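OxsB protein (PDB 5UL3) catalyses the oxidative ring contraction of dAMP to an oxetane aldehyde in oxetanocin A biosynthesis, using cobalamin, a [4Fe-4S] cluster and S-adenosylmethionine. Local coordinates at residues Tyr552-Met555 with Val556-Thr559; Lys588-Gly591 with Asn592-Glu595; Lys726-Phe729 with Ser730-Asn734. All coordinates share one frame; numbering follows the deposited sequence.

Contact 1: residues Tyr552-Met555 with Val556-Thr559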
# COMPACT_ATOMS: atom_id res chain seq x y z
N TYR A 552 9.90 -13.56 -13.44
CA TYR A 552 10.27 -14.78 -12.73
C TYR A 552 9.38 -15.96 -13.13
O TYR A 552 9.87 -17.09 -13.25
CB TYR A 552 10.21 -14.56 -11.22
CG TYR A 552 11.01 -15.58 -10.42
CD1 TYR A 552 10.43 -16.79 -10.03
CD2 TYR A 552 12.33 -15.34 -10.05
CE1 TYR A 552 11.14 -17.74 -9.30
CE2 TYR A 552 13.06 -16.28 -9.33
CZ TYR A 552 12.46 -17.47 -8.95
OH TYR A 552 13.15 -18.43 -8.24
N SER A 553 8.08 -15.73 -13.33
CA SER A 553 7.22 -16.83 -13.78
C SER A 553 7.67 -17.33 -15.15
O SER A 553 7.69 -18.54 -15.40
CB SER A 553 5.75 -16.40 -13.82
OG SER A 553 5.49 -15.42 -14.82
N ARG A 554 8.08 -16.42 -16.03
CA ARG A 554 8.57 -16.86 -17.33
C ARG A 554 9.92 -17.56 -17.23
O ARG A 554 10.19 -18.49 -18.00
CB ARG A 554 8.63 -15.68 -18.29
CG ARG A 554 7.26 -15.02 -18.47
CD ARG A 554 7.22 -14.03 -19.62
NE ARG A 554 8.04 -12.85 -19.39
CZ ARG A 554 7.63 -11.77 -18.72
NH1 ARG A 554 6.40 -11.71 -18.20
NH2 ARG A 554 8.45 -10.73 -18.57
N MET A 555 10.77 -17.15 -16.28
CA MET A 555 12.01 -17.89 -16.02
C MET A 555 11.70 -19.30 -15.56
O MET A 555 12.39 -20.25 -15.95
CB MET A 555 12.84 -17.16 -14.96
CG MET A 555 13.37 -15.81 -15.40
SD MET A 555 13.81 -14.72 -14.02
CE MET A 555 14.99 -15.70 -13.11
N VAL A 556 10.68 -19.46 -14.73
CA VAL A 556 10.29 -20.79 -14.27
C VAL A 556 9.74 -21.61 -15.43
O VAL A 556 10.11 -22.78 -15.62
CB VAL A 556 9.26 -20.68 -13.13
CG1 VAL A 556 8.57 -22.03 -12.89
CG2 VAL A 556 9.95 -20.20 -11.88
N GLN A 557 8.87 -21.00 -16.24
CA GLN A 557 8.34 -21.69 -17.41
C GLN A 557 9.46 -22.10 -18.37
O GLN A 557 9.41 -23.17 -18.98
CB GLN A 557 7.30 -20.81 -18.10
CG GLN A 557 5.96 -20.78 -17.38
CD GLN A 557 5.10 -19.57 -17.73
OE1 GLN A 557 5.58 -18.63 -18.35
NE2 GLN A 557 3.84 -19.60 -17.31
N LEU A 558 10.50 -21.26 -18.48
CA LEU A 558 11.63 -21.60 -19.35
C LEU A 558 12.48 -22.72 -18.77
O LEU A 558 13.02 -23.54 -19.52
CB LEU A 558 12.47 -20.35 -19.60
CG LEU A 558 13.57 -20.38 -20.67
CD1 LEU A 558 13.58 -19.05 -21.41
CD2 LEU A 558 14.94 -20.65 -20.05
N THR A 559 12.60 -22.78 -17.44
CA THR A 559 13.30 -23.89 -16.80
C THR A 559 12.50 -25.19 -16.91
O THR A 559 13.10 -26.27 -17.02
CB THR A 559 13.58 -23.55 -15.33
OG1 THR A 559 14.31 -22.32 -15.27
CG2 THR A 559 14.42 -24.64 -14.67
O HOH W 1 4.10 -16.19 -17.21
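Val-556 meets Tyr-552 one turn back on the alpha-helix 551-563, and each of the next three residues repeats the i to i+4 backbone bond, giving two successive turns of one helix. The amide of Val-556 binds Tyr-552 O, and its methyl CG2 lies 3.8 Å from ring atom CE1 of Tyr-552. That methyl, Val-556 CG2, approaches the ring obliquely, and it also comes to 3.4 Å from Tyr-552 O. A chi1 of -161° swings the tyrosine ring to the carbonyl side, where it lies beside the valine, while its hydroxyl is held by Asp-477 and the amide of Leu-479. Ile-546 of strand 546-547 packs on both side chains and on Ser-553. Tyr-552 also touches Thr-319 and shares a backbone hydrogen bond with it; Thr-319 lies between the cluster ligands Cys-318 and Cys-321, so the helix start abuts the cluster-binding loop of the radical SAM domain.

Gln-557 comes next, its amide bound to Ser-553 O. Its side chain runs back along the helix and brings Gln-557 OE1 to 3.6 Å from Arg-554 CA and 4.0 Å from Arg-554 CG, with the guanidinium further off. A water joins this side chain to the previous turn: it donates to Gln-557 OE1 at 3.1 Å and to Ser-553 OG at 2.9 Å. Ser-553 OG is also hydrogen-bonded to Thr-550 O, a carbonyl near the start of the helix.

Leu-558 contributes mainly its backbone, N to Arg-554 O, with CB 3.3 Å from the same oxygen.

At Thr-559 the carbonyl of Met-555 receives two bonds, from the amide N and from the hydroxyl, which is placed for this by a chi1 of -55°. Thr-559 N and Thr-559 OG1 reach Met-555 O from opposite faces of its carbonyl plane, each at 2.9 Å.

Contact 2: residues Lys588-Gly591 with Asn592-Glu595. With EDO (1,2-ethanediol), chain Q.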
# COMPACT_ATOMS: atom_id res chain seq x y z
N LYS A 588 14.93 -30.13 -4.79
CA LYS A 588 14.01 -30.73 -3.81
C LYS A 588 14.42 -30.45 -2.37
O LYS A 588 13.56 -30.32 -1.50
CB LYS A 588 13.91 -32.24 -4.02
CG LYS A 588 13.04 -32.69 -5.18
CD LYS A 588 12.68 -34.17 -5.03
CE LYS A 588 12.09 -34.75 -6.31
NZ LYS A 588 13.11 -34.89 -7.39
N THR A 589 15.73 -30.40 -2.10
CA THR A 589 16.18 -30.06 -0.75
C THR A 589 15.72 -28.66 -0.36
O THR A 589 15.12 -28.46 0.71
CB THR A 589 17.70 -30.17 -0.66
OG1 THR A 589 18.13 -31.48 -1.06
CG2 THR A 589 18.16 -29.92 0.76
N ASN A 590 15.98 -27.69 -1.23
CA ASN A 590 15.52 -26.32 -0.98
C ASN A 590 14.01 -26.26 -0.82
O ASN A 590 13.50 -25.58 0.08
CB ASN A 590 16.02 -25.41 -2.09
CG ASN A 590 17.51 -25.18 -2.02
OD1 ASN A 590 18.13 -25.48 -1.00
ND2 ASN A 590 18.10 -24.66 -3.09
N GLY A 591 13.27 -26.98 -1.67
CA GLY A 591 11.82 -27.08 -1.47
C GLY A 591 11.44 -27.66 -0.12
O GLY A 591 10.48 -27.20 0.52
N ASN A 592 12.17 -28.69 0.33
CA ASN A 592 11.89 -29.26 1.64
C ASN A 592 12.22 -28.28 2.76
O ASN A 592 11.51 -28.24 3.77
CB ASN A 592 12.68 -30.56 1.83
CG ASN A 592 12.22 -31.67 0.92
OD1 ASN A 592 11.12 -31.61 0.35
ND2 ASN A 592 13.04 -32.71 0.79
N LEU A 593 13.29 -27.51 2.60
CA LEU A 593 13.65 -26.53 3.62
C LEU A 593 12.62 -25.40 3.68
O LEU A 593 12.25 -24.95 4.78
CB LEU A 593 15.04 -25.97 3.32
CG LEU A 593 16.23 -26.88 3.57
CD1 LEU A 593 17.46 -26.21 2.96
CD2 LEU A 593 16.42 -27.09 5.05
N SER A 594 12.14 -24.96 2.52
CA SER A 594 11.09 -23.94 2.49
C SER A 594 9.82 -24.46 3.15
O SER A 594 9.20 -23.76 3.96
CB SER A 594 10.82 -23.52 1.05
OG SER A 594 9.57 -22.85 0.92
N GLU A 595 9.42 -25.69 2.82
CA GLU A 595 8.24 -26.29 3.44
C GLU A 595 8.39 -26.39 4.95
O GLU A 595 7.45 -26.08 5.69
CB GLU A 595 7.97 -27.67 2.84
CG GLU A 595 6.73 -28.36 3.37
CD GLU A 595 6.55 -29.78 2.84
OE1 GLU A 595 7.42 -30.63 3.11
OE2 GLU A 595 5.55 -30.04 2.14
C1 EDO Q . 15.58 -35.65 -1.54
O1 EDO Q . 14.29 -35.44 -2.14
C2 EDO Q . 16.05 -34.34 -0.93
O2 EDO Q . 17.48 -34.33 -0.82
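This is a local contact within the first two turns of the long helix 588-617, probably part of the C-terminal helix bundle, where Lys-588 to Gly-591 meet Asn-592 to Glu-595 chiefly through the main chain. Four consecutive i to i+4 bonds join them: Asn-592 N to Lys-588 O, Leu-593 N to Thr-589 O, Ser-594 N to Asn-590 O and Glu-595 N to Gly-591 O. The shortest two, to Lys-588 O and Thr-589 O, are both 2.8 Å.

The side chain of Asn-592 folds back against the first turn. With a chi1 of -68°, Asn-592 CG comes to 3.1 Å from Lys-588 O, although neither amide end bonds that oxygen. Its polar ends turn to other partners: OD1 accepts from Lys-683 NZ and ND2 donates to Gly-681 O. Glu-595, three residues on and so on nearly the same side of the helix, forms a salt bridge with the same lysine.

Just before this alpha-helix, Asp-587 accepts the backbone N-H of Asn-590 through OD1. The Asn-590 side chain leaves on another face, where ND2 is held by two carbonyls, Gly-482 O and Met-480 O, while Asn-590 OD1 lies 4.1 Å from Leu-593 CD1, the two side chains crossing obliquely. Leu-593 also brings CD1 within 4.4 Å of Thr-589 CG2, and helix 620-648 covers this apolar face through Leu-644 and Leu-648. Ser-594 OG is hydrogen-bonded to Ser-543 OG, in the segment leading to Glu-545, a residue that binds S-adenosylmethionine.

A 1,2-ethanediol, probably from the crystallisation liquor, rests beside the first turn. Its O2 is hydrogen-bonded to Thr-589 OG1 at 2.9 Å, and its O1 lies 3.5 Å from Lys-588 CD.

Contact 3: residues Lys726-Phe729 with Ser730-Asn734; sequences KRWF and SDMGN
Arg-727 O is the main acceptor at the end of helix 720-730, taking the amide N of Asp-731 at 2.9 Å and the hydroxyl OG of Ser-730 at 3.2 Å. One residue earlier, Ser-730 N binds Lys-726 O as in any alpha-helix. Beyond this the bonding slackens: Asp-731 N also reaches Trp-728 O in a weak bond, and Met-732 N makes another weak one to Phe-729 O at 3.3 Å. The chain then leaves the helix through a type II beta turn from Asp-731 to Asn-734, closed by Asn-734 N to Asp-731 O, with Gly-733 at positive phi.

The arginine stem, its CG opposite the backbone N (chi1 -171°), runs alongside the Asp-731 carboxylate, Arg-727 CG being 3.3 Å from Asp-731 OD2. No salt bridge forms, since Arg-727 NE stays 5.4 Å from Asp-731 OD2.

Packing centres on a Met-aromatic contact. Met-732 CG is 3.5 Å from Trp-728 CZ3, and Met-732 SD sits 4.8 Å from the centroid of the Trp-728 six-membered ring, 59° off the normal. Phe-729 CD1 meets the indole at its edge, in the ring plane.

Helix 683-709, probably with helix 720-730 in the C-terminal bundle, packs here: Gln-694, Met-697 and Leu-701 touch Trp-728, Arg-702 makes a cation-pi contact with Phe-729, and the turn is met by Gln-694 OE1, bonded to Gly-733 N, and by Glu-698 against Met-732. Trp-728 NE1 is bound by Asn-604 of helix 588-617.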
# COMPACT_ATOMS: atom_id res chain seq x y z
N LYS A 726 -0.87 -23.87 26.24
CA LYS A 726 -1.22 -25.26 26.54
C LYS A 726 -1.27 -26.10 25.27
O LYS A 726 -0.71 -27.20 25.22
CB LYS A 726 -2.57 -25.31 27.26
CG LYS A 726 -3.00 -26.71 27.66
CD LYS A 726 -4.35 -26.68 28.36
CE LYS A 726 -4.66 -28.04 28.99
NZ LYS A 726 -5.95 -28.04 29.74
N ARG A 727 -1.90 -25.57 24.22
CA ARG A 727 -1.95 -26.26 22.94
C ARG A 727 -0.56 -26.43 22.35
O ARG A 727 -0.22 -27.50 21.83
CB ARG A 727 -2.86 -25.49 21.98
CG ARG A 727 -3.16 -26.21 20.68
CD ARG A 727 -4.15 -25.40 19.86
NE ARG A 727 -5.17 -24.82 20.73
CZ ARG A 727 -6.29 -25.44 21.08
NH1 ARG A 727 -7.15 -24.84 21.89
NH2 ARG A 727 -6.56 -26.66 20.62
N TRP A 728 0.28 -25.38 22.41
CA TRP A 728 1.63 -25.47 21.85
C TRP A 728 2.41 -26.62 22.48
O TRP A 728 3.04 -27.42 21.77
CB TRP A 728 2.39 -24.15 22.05
CG TRP A 728 3.64 -24.09 21.19
CD1 TRP A 728 3.76 -23.54 19.95
CD2 TRP A 728 4.93 -24.64 21.51
NE1 TRP A 728 5.05 -23.71 19.48
CE2 TRP A 728 5.79 -24.38 20.41
CE3 TRP A 728 5.45 -25.33 22.62
CZ2 TRP A 728 7.12 -24.77 20.40
CZ3 TRP A 728 6.78 -25.72 22.59
CH2 TRP A 728 7.60 -25.44 21.49
N PHE A 729 2.41 -26.70 23.81
CA PHE A 729 3.14 -27.77 24.48
C PHE A 729 2.61 -29.14 24.06
O PHE A 729 3.39 -30.05 23.78
CB PHE A 729 3.07 -27.60 26.00
CG PHE A 729 3.81 -26.37 26.49
CD1 PHE A 729 5.13 -26.14 26.11
CD2 PHE A 729 3.18 -25.44 27.31
CE1 PHE A 729 5.82 -25.02 26.54
CE2 PHE A 729 3.86 -24.31 27.76
CZ PHE A 729 5.18 -24.10 27.37
N SER A 730 1.29 -29.28 23.96
CA SER A 730 0.72 -30.57 23.59
C SER A 730 0.97 -30.91 22.13
O SER A 730 0.92 -32.09 21.77
CB SER A 730 -0.79 -30.59 23.88
OG SER A 730 -1.52 -30.30 22.71
N ASP A 731 1.23 -29.92 21.28
CA ASP A 731 1.48 -30.16 19.86
C ASP A 731 2.95 -30.33 19.51
O ASP A 731 3.27 -30.44 18.32
CB ASP A 731 0.90 -29.02 19.02
CG ASP A 731 -0.61 -29.01 19.02
OD1 ASP A 731 -1.20 -30.07 19.31
OD2 ASP A 731 -1.21 -27.96 18.72
N MET A 732 3.85 -30.35 20.50
CA MET A 732 5.27 -30.42 20.19
C MET A 732 5.60 -31.64 19.35
O MET A 732 5.11 -32.74 19.61
CB MET A 732 6.10 -30.46 21.48
CG MET A 732 6.17 -29.15 22.21
SD MET A 732 7.30 -29.20 23.59
CE MET A 732 8.84 -29.63 22.80
N GLY A 733 6.46 -31.45 18.35
CA GLY A 733 6.88 -32.53 17.47
C GLY A 733 5.83 -33.02 16.51
O GLY A 733 6.14 -33.89 15.68
N ASN A 734 4.60 -32.53 16.60
CA ASN A 734 3.56 -32.77 15.61
C ASN A 734 3.66 -31.73 14.50
O ASN A 734 3.75 -30.53 14.78
CB ASN A 734 2.19 -32.70 16.28
CG ASN A 734 1.45 -34.02 16.25
OD1 ASN A 734 1.94 -35.01 15.70
ND2 ASN A 734 0.27 -34.05 16.86

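In the fold
Contacts 1, 2 and 3 follow one another along the C-terminal half of the chain without touching. Contact 1 lies nearest the cofactors: the Tyr-552 side chain is about 11 Å from the iron-sulfur cluster and about 12 Å from cobalamin. Contact 2, its centre 19 Å from that of contact 1, approaches the site from helix 588-617, with the side chain of Ser-594 about 9 Å from that of Glu-545, which binds S-adenosylmethionine, and about 14 Å from cobalamin. Contact 3 is away from the annotated sites, 23 Å from contact 2 and 39 Å from contact 1 between centres. Helix 588-617 nevertheless connects the last two.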